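Local coordinates for CBS domain protein/ACT domain protein (PDB 1VR9) that is of unknown function but pairs two CBS domains with an ACT domain, a make-up consistent with ligand sensing, and may be linked to magnesium binding or transport, at residues 119-122 against 123-127; 83-86 against 87-91; 28-31 against 32-36; 58-62 against 63-67. All coordinates share one frame; numbering follows the deposited sequence. Where two conformers were deposited one is given.

Interaction 1 of 4, residues 119-122 against 123-127; sequences VSLH and DFLEA
Ser-120 overlaps the side chain of Asp-123 at the start of helix 121-130, where it is the N-cap. Its OG, turned between the backbone N and the carbonyl carbon (chi1 74°), lies 2.9 Å from Asp-123 N and accepts that N-H. A water accepts from Ser-120 N and donates to Asp-123 OD2, at 2.8 Å from that oxygen. The other carboxylate oxygen takes the imidazole of the preceding residue. His-122 ND1 donates to Asp-123 OD1 over 3.0 Å, the acceptor almost in the ring plane and met on its anti side, tilted out of the carboxylate plane, with ring and carboxylate planes 60° apart. Each oxygen of Asp-123 thus has its own partner, which should limit rotation of the carboxylate. Glu-126 OE1 stands 4.2 Å from His-122 ND1, a spacing that could help to favour a protonated ring. On the apolar side, Leu-121 CD1 meets Phe-124 CD2 at 4.1 Å, and Val-119 CG1 reaches Phe-124 CB. Phe-124 N donates to Ser-120 O in the first backbone bond of the helix. Strand 115-120 passes directly into helix 121-130, whose Phe-124 packs on Ile-91, Ala-94, Leu-95 and Phe-98 of helix 91-100, while Val-119 touches Val-108 of strand 105-109.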
loop_
_atom_site.group_PDB
_atom_site.type_symbol
_atom_site.label_atom_id
_atom_site.label_comp_id
_atom_site.label_asym_id
_atom_site.label_seq_id
_atom_site.Cartn_x
_atom_site.Cartn_y
_atom_site.Cartn_z
ATOM N N VAL A 119 5.000 -1.797 4.309
ATOM C CA VAL A 119 5.601 -3.108 4.609
ATOM C C VAL A 119 5.198 -4.046 3.476
ATOM O O VAL A 119 3.996 -4.300 3.259
ATOM C CB VAL A 119 5.131 -3.681 5.968
ATOM C CG1 VAL A 119 5.739 -5.094 6.215
ATOM C CG2 VAL A 119 5.519 -2.773 7.090
ATOM N N SER A 120 6.175 -4.551 2.743
ATOM C CA SER A 120 5.862 -5.565 1.718
ATOM C C SER A 120 5.455 -6.876 2.370
ATOM O O SER A 120 5.980 -7.241 3.431
ATOM C CB SER A 120 7.026 -5.768 0.748
ATOM O OG SER A 120 8.117 -6.489 1.309
ATOM N N LEU A 121 4.509 -7.594 1.763
ATOM C CA LEU A 121 4.182 -8.936 2.246
ATOM C C LEU A 121 5.449 -9.803 2.320
ATOM O O LEU A 121 5.649 -10.542 3.276
ATOM C CB LEU A 121 3.117 -9.588 1.360
ATOM C CG LEU A 121 2.621 -10.990 1.762
ATOM C CD1 LEU A 121 2.133 -11.038 3.199
ATOM C CD2 LEU A 121 1.508 -11.471 0.827
ATOM N N HIS A 122 6.322 -9.692 1.325
ATOM C CA HIS A 122 7.569 -10.454 1.334
ATOM C C HIS A 122 8.354 -10.163 2.600
ATOM O O HIS A 122 8.773 -11.075 3.304
ATOM C CB HIS A 122 8.402 -10.103 0.101
ATOM C CG HIS A 122 9.779 -10.677 0.113
ATOM N ND1 HIS A 122 10.859 -9.993 0.629
ATOM C CD2 HIS A 122 10.258 -11.863 -0.326
ATOM C CE1 HIS A 122 11.947 -10.735 0.501
ATOM N NE2 HIS A 122 11.614 -11.875 -0.081
ATOM N N ASP A 123 8.562 -8.875 2.891
ATOM C CA ASP A 123 9.366 -8.487 4.064
ATOM C C ASP A 123 8.691 -8.887 5.380
ATOM O O ASP A 123 9.363 -9.295 6.331
ATOM C CB ASP A 123 9.680 -6.987 4.029
ATOM C CG ASP A 123 10.697 -6.631 2.948
ATOM O OD1 ASP A 123 11.248 -7.552 2.298
ATOM O OD2 ASP A 123 10.968 -5.425 2.752
ATOM N N PHE A 124 7.371 -8.810 5.430
ATOM C CA PHE A 124 6.640 -9.361 6.565
ATOM C C PHE A 124 6.914 -10.845 6.788
ATOM O O PHE A 124 7.116 -11.278 7.919
ATOM C CB PHE A 124 5.144 -9.129 6.401
ATOM C CG PHE A 124 4.299 -9.830 7.419
ATOM C CD1 PHE A 124 4.172 -9.329 8.711
ATOM C CD2 PHE A 124 3.583 -10.961 7.071
ATOM C CE1 PHE A 124 3.377 -9.965 9.637
ATOM C CE2 PHE A 124 2.792 -11.614 8.006
ATOM C CZ PHE A 124 2.700 -11.112 9.291
ATOM N N LEU A 125 6.904 -11.646 5.724
ATOM C CA LEU A 125 7.213 -13.057 5.863
ATOM C C LEU A 125 8.645 -13.285 6.338
ATOM O O LEU A 125 8.892 -14.189 7.116
ATOM C CB LEU A 125 6.937 -13.805 4.558
ATOM C CG LEU A 125 5.444 -13.794 4.193
ATOM C CD1 LEU A 125 5.261 -14.471 2.823
ATOM C CD2 LEU A 125 4.566 -14.497 5.247
ATOM N N GLU A 126 9.574 -12.464 5.852
ATOM C CA GLU A 126 10.966 -12.512 6.296
ATOM C C GLU A 126 11.068 -12.219 7.793
ATOM O O GLU A 126 11.913 -12.829 8.491
ATOM C CB GLU A 126 11.795 -11.520 5.470
ATOM C CG GLU A 126 13.307 -11.596 5.658
ATOM C CD GLU A 126 14.039 -10.809 4.578
ATOM O OE1 GLU A 126 13.401 -9.931 3.948
ATOM O OE2 GLU A 126 15.240 -11.062 4.365
ATOM N N ALA A 127 10.232 -11.302 8.291
ATOM C CA ALA A 127 10.162 -11.040 9.732
ATOM C C ALA A 127 9.762 -12.306 10.481
ATOM O O ALA A 127 10.382 -12.649 11.472
ATOM C CB ALA A 127 9.207 -9.939 10.050
HETATM O O HOH W 1 8.825 -3.739 3.419
#

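Interaction 2 of 4, residues 83-86 against 87-91; sequences FFVH and EEDNI
His-86 and Asp-89 are the ends of a type I beta turn that leads the chain out of strand 85-86, in the second CBS domain, toward helix 91-100. Two direct hydrogen bonds span it. The turn's backbone bond runs from Asp-89 N to His-86 O, 3.2 Å. The second goes the other way: Asp-89 OD2 accepts from His-86 N at 2.9 Å and 165°, met from above the carboxylate plane. The aspartate's CG lies anti to its own carbonyl carbon (chi1 -70°), which swings the carboxylate back over the strand end. Replacing Asp-89 by an alanine would probably leave His-86 N and the bridging water without their acceptor. Around the turn, Val-85 and Glu-87 make backbone hydrogen bonds to Val-109 of strand 105-109, and Asp-89 makes one to Val-15. Van der Waals contact is slight: the same OD2 touches Val-85 CB and His-86 CB, each at 3.7 Å. Water supplies the remaining link to the imidazole, whose ND1 is 4.2 Å from the carboxylate oxygen Asp-89 OD2. The water lies at the ring edge, 2.9 Å from His-86 ND1, and donates to Asp-89 OD2 at 2.6 Å.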
loop_
_atom_site.group_PDB
_atom_site.type_symbol
_atom_site.label_atom_id
_atom_site.label_comp_id
_atom_site.label_asym_id
_atom_site.label_seq_id
_atom_site.Cartn_x
_atom_site.Cartn_y
_atom_site.Cartn_z
ATOM N N PHE A 83 -7.015 -0.118 5.442
ATOM C CA PHE A 83 -5.909 -1.079 5.302
ATOM C C PHE A 83 -4.572 -0.369 5.524
ATOM O O PHE A 83 -3.941 0.119 4.590
ATOM C CB PHE A 83 -5.954 -1.769 3.927
ATOM C CG PHE A 83 -4.926 -2.839 3.739
ATOM C CD1 PHE A 83 -4.994 -4.042 4.455
ATOM C CD2 PHE A 83 -3.905 -2.695 2.786
ATOM C CE1 PHE A 83 -4.054 -5.046 4.258
ATOM C CE2 PHE A 83 -2.994 -3.682 2.584
ATOM C CZ PHE A 83 -3.056 -4.875 3.335
ATOM N N PHE A 84 -4.156 -0.309 6.788
ATOM C CA PHE A 84 -2.916 0.346 7.163
ATOM C C PHE A 84 -2.486 -0.136 8.548
ATOM O O PHE A 84 -3.290 -0.667 9.307
ATOM C CB PHE A 84 -3.096 1.887 7.208
ATOM C CG PHE A 84 -4.066 2.360 8.264
ATOM C CD1 PHE A 84 -3.662 2.534 9.574
ATOM C CD2 PHE A 84 -5.397 2.588 7.948
ATOM C CE1 PHE A 84 -4.561 2.936 10.549
ATOM C CE2 PHE A 84 -6.289 2.991 8.889
ATOM C CZ PHE A 84 -5.886 3.172 10.203
ATOM N N VAL A 85 -1.218 0.092 8.866
ATOM C CA VAL A 85 -0.731 0.002 10.249
ATOM C C VAL A 85 0.073 1.268 10.584
ATOM O O VAL A 85 0.443 1.997 9.690
ATOM C CB VAL A 85 0.122 -1.261 10.491
ATOM C CG1 VAL A 85 -0.741 -2.477 10.374
ATOM C CG2 VAL A 85 1.328 -1.343 9.550
ATOM N N HIS A 86 0.323 1.509 11.870
ATOM C CA HIS A 86 1.097 2.681 12.302
ATOM C C HIS A 86 2.585 2.338 12.427
ATOM O O HIS A 86 2.946 1.198 12.657
ATOM C CB HIS A 86 0.564 3.221 13.640
ATOM C CG HIS A 86 -0.677 4.043 13.507
ATOM N ND1 HIS A 86 -1.945 3.495 13.501
ATOM C CD2 HIS A 86 -0.846 5.382 13.377
ATOM C CE1 HIS A 86 -2.838 4.463 13.384
ATOM N NE2 HIS A 86 -2.198 5.616 13.305
ATOM N N GLU A 87 3.445 3.343 12.292
ATOM C CA GLU A 87 4.894 3.138 12.430
ATOM C C GLU A 87 5.299 2.407 13.709
ATOM O O GLU A 87 6.243 1.612 13.712
ATOM C CB GLU A 87 5.616 4.478 12.458
ATOM C CG GLU A 87 5.700 5.194 11.128
ATOM C CD GLU A 87 6.615 6.413 11.204
ATOM O OE1 GLU A 87 6.356 7.340 12.013
ATOM O OE2 GLU A 87 7.602 6.446 10.443
ATOM N N GLU A 88 4.627 2.730 14.808
ATOM C CA GLU A 88 5.034 2.228 16.125
ATOM C C GLU A 88 4.320 0.932 16.548
ATOM O O GLU A 88 4.481 0.461 17.686
ATOM C CB GLU A 88 4.818 3.325 17.161
ATOM C CG GLU A 88 5.649 4.583 16.903
ATOM C CD GLU A 88 7.138 4.384 17.156
ATOM O OE1 GLU A 88 7.521 3.404 17.834
ATOM O OE2 GLU A 88 7.934 5.214 16.670
ATOM N N ASP A 89 3.529 0.363 15.646
ATOM C CA ASP A 89 2.917 -0.947 15.892
ATOM C C ASP A 89 3.957 -2.072 15.871
ATOM O O ASP A 89 5.072 -1.932 15.349
ATOM C CB ASP A 89 1.820 -1.270 14.863
ATOM C CG ASP A 89 0.581 -0.404 15.027
ATOM O OD1 ASP A 89 0.408 0.209 16.112
ATOM O OD2 ASP A 89 -0.213 -0.327 14.058
ATOM N N ASN A 90 3.557 -3.193 16.447
ATOM C CA ASN A 90 4.347 -4.408 16.395
ATOM C C ASN A 90 4.115 -5.090 15.065
ATOM O O ASN A 90 2.993 -5.097 14.538
ATOM C CB ASN A 90 3.944 -5.345 17.532
ATOM C CG ASN A 90 4.236 -4.766 18.894
ATOM O OD1 ASN A 90 5.331 -4.253 19.147
ATOM N ND2 ASN A 90 3.253 -4.846 19.793
ATOM N N ILE A 91 5.168 -5.692 14.516
ATOM C CA ILE A 91 5.043 -6.395 13.248
ATOM C C ILE A 91 3.994 -7.525 13.344
ATOM O O ILE A 91 3.300 -7.814 12.376
ATOM C CB ILE A 91 6.444 -6.879 12.736
ATOM C CG1 ILE A 91 6.409 -7.181 11.238
ATOM C CG2 ILE A 91 6.933 -8.058 13.561
ATOM C CD1 ILE A 91 6.087 -5.992 10.346
HETATM O O HOH W 2 -2.574 0.720 13.904
#

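Interaction 3 of 4, residues 28-31 against 32-36; sequences ESAT and VRECL
Ala-30 leads into the contact with its CB, which points at the following helix and meets Glu-34 OE1 at 3.8 Å; its backbone is hydrogen-bonded to Val-74. Thr-31 comes next and carries most of the contact as the N-cap of helix 32-41. Its backbone N donates to Glu-34 OE1 over 2.9 Å at 166°, using the anti lone pair of that oxygen. In exchange, Thr-31 OG1 accepts from Glu-34 N at 3.1 Å and 165°, so the two residues form a capping box. The threonine hydroxyl sits between its backbone N and carbonyl carbon (chi1 64°), facing the first turn, and the two side chains cross at about a right angle. Glu-34 sends CG past Thr-31 OG1 at 3.2 Å and then runs on extended, which brings its carboxylate back to the threonine N-H. Thr-31 O takes the first regular helical bond, from Cys-35 N at 3.1 Å. A water lies 2.7 Å from Thr-31 OG1. The chemistry is reciprocal: side-chain oxygens satisfy two backbone N-H groups at the helix start, Thr-31 N and Glu-34 N. The glutamate charge also lies beside the positive end of the helix dipole, which would probably stabilise its ionised form.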
loop_
_atom_site.group_PDB
_atom_site.type_symbol
_atom_site.label_atom_id
_atom_site.label_comp_id
_atom_site.label_asym_id
_atom_site.label_seq_id
_atom_site.Cartn_x
_atom_site.Cartn_y
_atom_site.Cartn_z
ATOM N N GLU A 28 -4.096 10.864 -5.492
ATOM C CA GLU A 28 -5.519 10.518 -5.685
ATOM C C GLU A 28 -6.138 10.913 -7.039
ATOM O O GLU A 28 -7.157 10.339 -7.431
ATOM C CB GLU A 28 -6.366 11.096 -4.533
ATOM C CG GLU A 28 -6.432 12.600 -4.475
ATOM C CD GLU A 28 -7.248 13.134 -3.300
ATOM O OE1 GLU A 28 -7.856 12.317 -2.579
ATOM O OE2 GLU A 28 -7.260 14.362 -3.105
ATOM N N SER A 29 -5.534 11.878 -7.734
ATOM C CA SER A 29 -6.054 12.378 -9.011
ATOM C C SER A 29 -5.204 11.929 -10.209
ATOM O O SER A 29 -5.370 12.423 -11.335
ATOM C CB SER A 29 -6.154 13.900 -8.960
ATOM O OG SER A 29 -4.906 14.507 -9.196
ATOM N N ALA A 30 -4.311 10.980 -9.957
ATOM C CA ALA A 30 -3.511 10.367 -11.003
ATOM C C ALA A 30 -4.444 9.795 -12.069
ATOM O O ALA A 30 -5.548 9.327 -11.758
ATOM C CB ALA A 30 -2.672 9.263 -10.419
ATOM N N THR A 31 -3.975 9.782 -13.315
ATOM C CA THR A 31 -4.738 9.124 -14.373
ATOM C C THR A 31 -4.605 7.603 -14.262
ATOM O O THR A 31 -3.638 7.067 -13.669
ATOM C CB THR A 31 -4.260 9.550 -15.786
ATOM O OG1 THR A 31 -2.907 9.119 -15.991
ATOM C CG2 THR A 31 -4.359 11.043 -15.982
ATOM N N VAL A 32 -5.558 6.906 -14.868
ATOM C CA VAL A 32 -5.467 5.456 -15.018
ATOM C C VAL A 32 -4.144 5.019 -15.677
ATOM O O VAL A 32 -3.488 4.079 -15.199
ATOM C CB VAL A 32 -6.708 4.921 -15.787
ATOM C CG1 VAL A 32 -6.513 3.507 -16.241
ATOM C CG2 VAL A 32 -7.961 5.025 -14.886
ATOM N N ARG A 33 -3.722 5.734 -16.730
ATOM C CA ARG A 33 -2.467 5.426 -17.424
ATOM C C ARG A 33 -1.293 5.452 -16.435
ATOM O O ARG A 33 -0.472 4.555 -16.425
ATOM C CB ARG A 33 -2.224 6.419 -18.557
ATOM C CG ARG A 33 -0.971 6.195 -19.370
ATOM C CD ARG A 33 -0.771 7.303 -20.394
ATOM N NE ARG A 33 -1.769 7.259 -21.465
ATOM C CZ ARG A 33 -2.793 8.106 -21.612
ATOM N NH1 ARG A 33 -2.997 9.109 -20.766
ATOM N NH2 ARG A 33 -3.624 7.955 -22.632
ATOM N N GLU A 34 -1.211 6.521 -15.651
ATOM C CA GLU A 34 -0.134 6.659 -14.656
ATOM C C GLU A 34 -0.124 5.554 -13.609
ATOM O O GLU A 34 0.955 5.051 -13.244
ATOM C CB GLU A 34 -0.260 7.990 -13.939
ATOM C CG GLU A 34 0.043 9.190 -14.814
ATOM C CD GLU A 34 -0.108 10.495 -14.040
ATOM O OE1 GLU A 34 -1.238 10.824 -13.591
ATOM O OE2 GLU A 34 0.921 11.196 -13.860
ATOM N N CYS A 35 -1.303 5.176 -13.120
ATOM C CA CYS A 35 -1.416 4.134 -12.124
ATOM C C CYS A 35 -0.985 2.788 -12.690
ATOM O O CYS A 35 -0.194 2.086 -12.086
ATOM C CB CYS A 35 -2.848 4.039 -11.629
ATOM S SG CYS A 35 -3.027 3.076 -10.179
ATOM N N LEU A 36 -1.446 2.473 -13.890
ATOM C CA LEU A 36 -1.060 1.235 -14.550
ATOM C C LEU A 36 0.460 1.171 -14.733
ATOM O O LEU A 36 1.078 0.124 -14.533
ATOM C CB LEU A 36 -1.790 1.086 -15.888
ATOM C CG LEU A 36 -3.289 0.761 -15.784
ATOM C CD1 LEU A 36 -3.893 0.797 -17.190
ATOM C CD2 LEU A 36 -3.518 -0.573 -15.115
HETATM O O HOH W 3 -1.801 10.007 -18.259
#

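Interaction 4 of 4, residues 58-62 against 63-67; sequences GVVNK and EDLLD
Val-60 and Leu-65 form the tightly packed side of this contact, where strand 56-61 gives way to a short 3-10 turn. Val-60 CG1, anti to its backbone N (chi1 175°), fits against the forked end of the leucine, 3.7 Å from Leu-65 CD1 and 3.8 Å from Leu-65 CD2, and the side chains cross at about a right angle. With an alanine at Leu-65 the whole branched end would go, which would probably open a gap beside Val-60 and Cys-35. Two backbone hydrogen bonds hold the turn. Leu-65 N donates to Lys-62 O over 3.0 Å at 160°, whereas Asp-64 N reaches Asn-61 O at 3.0 Å but along a more bent path of 139°. The other side is looser and wetter. Asn-61 and Asp-64 lie side by side, pointing the same way, with Asn-61 CB 3.9 Å from Asp-64 OD2, and water joins them: it accepts from Asn-61 N and donates to Asp-64 OD2 at 2.7 Å. The exposed Lys-62 and Glu-63 add mainly backbone and CB contacts. In the first CBS domain, strand 56-61 is hydrogen-bonded to strand 46-50 through the backbones of Val-60 and Cys-47, and Leu-65 is laid on Cys-35 and Leu-36 of helix 32-41.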
loop_
_atom_site.group_PDB
_atom_site.type_symbol
_atom_site.label_atom_id
_atom_site.label_comp_id
_atom_site.label_asym_id
_atom_site.label_seq_id
_atom_site.Cartn_x
_atom_site.Cartn_y
_atom_site.Cartn_z
ATOM N N GLY A 58 -6.005 5.061 0.426
ATOM C CA GLY A 58 -6.419 3.675 0.175
ATOM C C GLY A 58 -5.496 3.095 -0.871
ATOM O O GLY A 58 -4.363 3.558 -1.071
ATOM N N VAL A 59 -5.975 2.063 -1.537
ATOM C CA VAL A 59 -5.190 1.388 -2.541
ATOM C C VAL A 59 -6.050 1.264 -3.795
ATOM O O VAL A 59 -7.280 1.253 -3.704
ATOM C CB VAL A 59 -4.721 -0.009 -2.040
ATOM C CG1 VAL A 59 -4.049 0.088 -0.670
ATOM C CG2 VAL A 59 -5.858 -0.954 -1.974
ATOM N N VAL A 60 -5.404 1.202 -4.949
ATOM C CA VAL A 60 -6.067 0.874 -6.211
ATOM C C VAL A 60 -5.647 -0.531 -6.622
ATOM O O VAL A 60 -4.463 -0.847 -6.632
ATOM C CB VAL A 60 -5.707 1.865 -7.331
ATOM C CG1 VAL A 60 -6.291 1.439 -8.657
ATOM C CG2 VAL A 60 -6.222 3.228 -6.966
ATOM N N ASN A 61 -6.640 -1.368 -6.906
ATOM C CA ASN A 61 -6.415 -2.738 -7.416
ATOM C C ASN A 61 -6.484 -2.715 -8.953
ATOM O O ASN A 61 -7.421 -2.159 -9.515
ATOM C CB ASN A 61 -7.490 -3.682 -6.859
ATOM C CG ASN A 61 -7.502 -3.726 -5.335
ATOM O OD1 ASN A 61 -6.621 -4.322 -4.710
ATOM N ND2 ASN A 61 -8.496 -3.099 -4.738
ATOM N N LYS A 62 -5.500 -3.321 -9.624
ATOM C CA LYS A 62 -5.400 -3.335 -11.102
ATOM C C LYS A 62 -6.674 -3.762 -11.820
ATOM O O LYS A 62 -7.027 -3.196 -12.850
ATOM C CB LYS A 62 -4.232 -4.248 -11.549
ATOM C CG LYS A 62 -3.990 -4.305 -13.054
ATOM C CD LYS A 62 -2.630 -4.940 -13.351
ATOM C CE LYS A 62 -2.366 -5.104 -14.838
ATOM N NZ LYS A 62 -1.127 -5.888 -15.087
ATOM N N GLU A 63 -7.353 -4.776 -11.275
ATOM C CA GLU A 63 -8.562 -5.336 -11.887
ATOM C C GLU A 63 -9.660 -4.284 -12.024
ATOM O O GLU A 63 -10.454 -4.327 -12.970
ATOM C CB GLU A 63 -9.087 -6.526 -11.062
ATOM C CG GLU A 63 -9.578 -6.114 -9.667
ATOM C CD GLU A 63 -10.153 -7.254 -8.830
ATOM O OE1 GLU A 63 -10.371 -8.380 -9.347
ATOM O OE2 GLU A 63 -10.394 -7.002 -7.624
ATOM N N ASP A 64 -9.685 -3.341 -11.084
ATOM C CA ASP A 64 -10.659 -2.251 -11.087
ATOM C C ASP A 64 -10.437 -1.194 -12.197
ATOM O O ASP A 64 -11.308 -0.354 -12.436
ATOM C CB ASP A 64 -10.692 -1.583 -9.704
ATOM C CG ASP A 64 -11.284 -2.490 -8.626
ATOM O OD1 ASP A 64 -11.975 -3.479 -8.977
ATOM O OD2 ASP A 64 -11.073 -2.211 -7.427
ATOM N N LEU A 65 -9.294 -1.232 -12.882
ATOM C CA LEU A 65 -9.015 -0.277 -13.949
ATOM C C LEU A 65 -9.189 -0.829 -15.368
ATOM O O LEU A 65 -8.969 -0.103 -16.337
ATOM C CB LEU A 65 -7.598 0.292 -13.779
ATOM C CG LEU A 65 -7.257 0.820 -12.372
ATOM C CD1 LEU A 65 -5.797 1.268 -12.305
ATOM C CD2 LEU A 65 -8.204 1.942 -11.954
ATOM N N LEU A 66 -9.594 -2.097 -15.491
ATOM C CA LEU A 66 -9.629 -2.794 -16.780
ATOM C C LEU A 66 -10.438 -2.075 -17.862
ATOM O O LEU A 66 -9.968 -1.922 -18.998
ATOM C CB LEU A 66 -10.181 -4.222 -16.591
ATOM C CG LEU A 66 -10.231 -5.144 -17.814
ATOM C CD1 LEU A 66 -8.838 -5.479 -18.309
ATOM C CD2 LEU A 66 -11.010 -6.415 -17.489
ATOM N N ASP A 67 -11.653 -1.654 -17.525
ATOM C CA ASP A 67 -12.547 -1.050 -18.519
ATOM C C ASP A 67 -12.650 0.469 -18.379
ATOM O O ASP A 67 -13.715 1.053 -18.620
ATOM C CB ASP A 67 -13.929 -1.703 -18.430
ATOM C CG ASP A 67 -13.903 -3.197 -18.781
ATOM O OD1 ASP A 67 -13.107 -3.618 -19.657
ATOM O OD2 ASP A 67 -14.699 -3.960 -18.188
HETATM O O HOH W 4 -9.330 -0.279 -6.647
#

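Overall arrangement
Along the chain the order is interaction 3, 4, 2, 1, and the four fall into two pairs, one in each CBS domain. Interactions 3 and 4, with centres 10 Å apart, meet where Cys-35 SG packs on Leu-65 CD1 at 3.9 Å, joining helix 32-41 to the 3-10 turn after strand 56-61. Interactions 2 and 1, with centres 13 Å apart, meet through Ile-91 against Phe-124 and Ala-127, and both reach the sheet of strands 85-86, 105-109 and 115-120. All four lie where a strand or loop gives way to a turn or helix. The pairs lie on opposite sides of the chain's centre, interactions 1 and 3 about 17 Å apart at their nearest atoms.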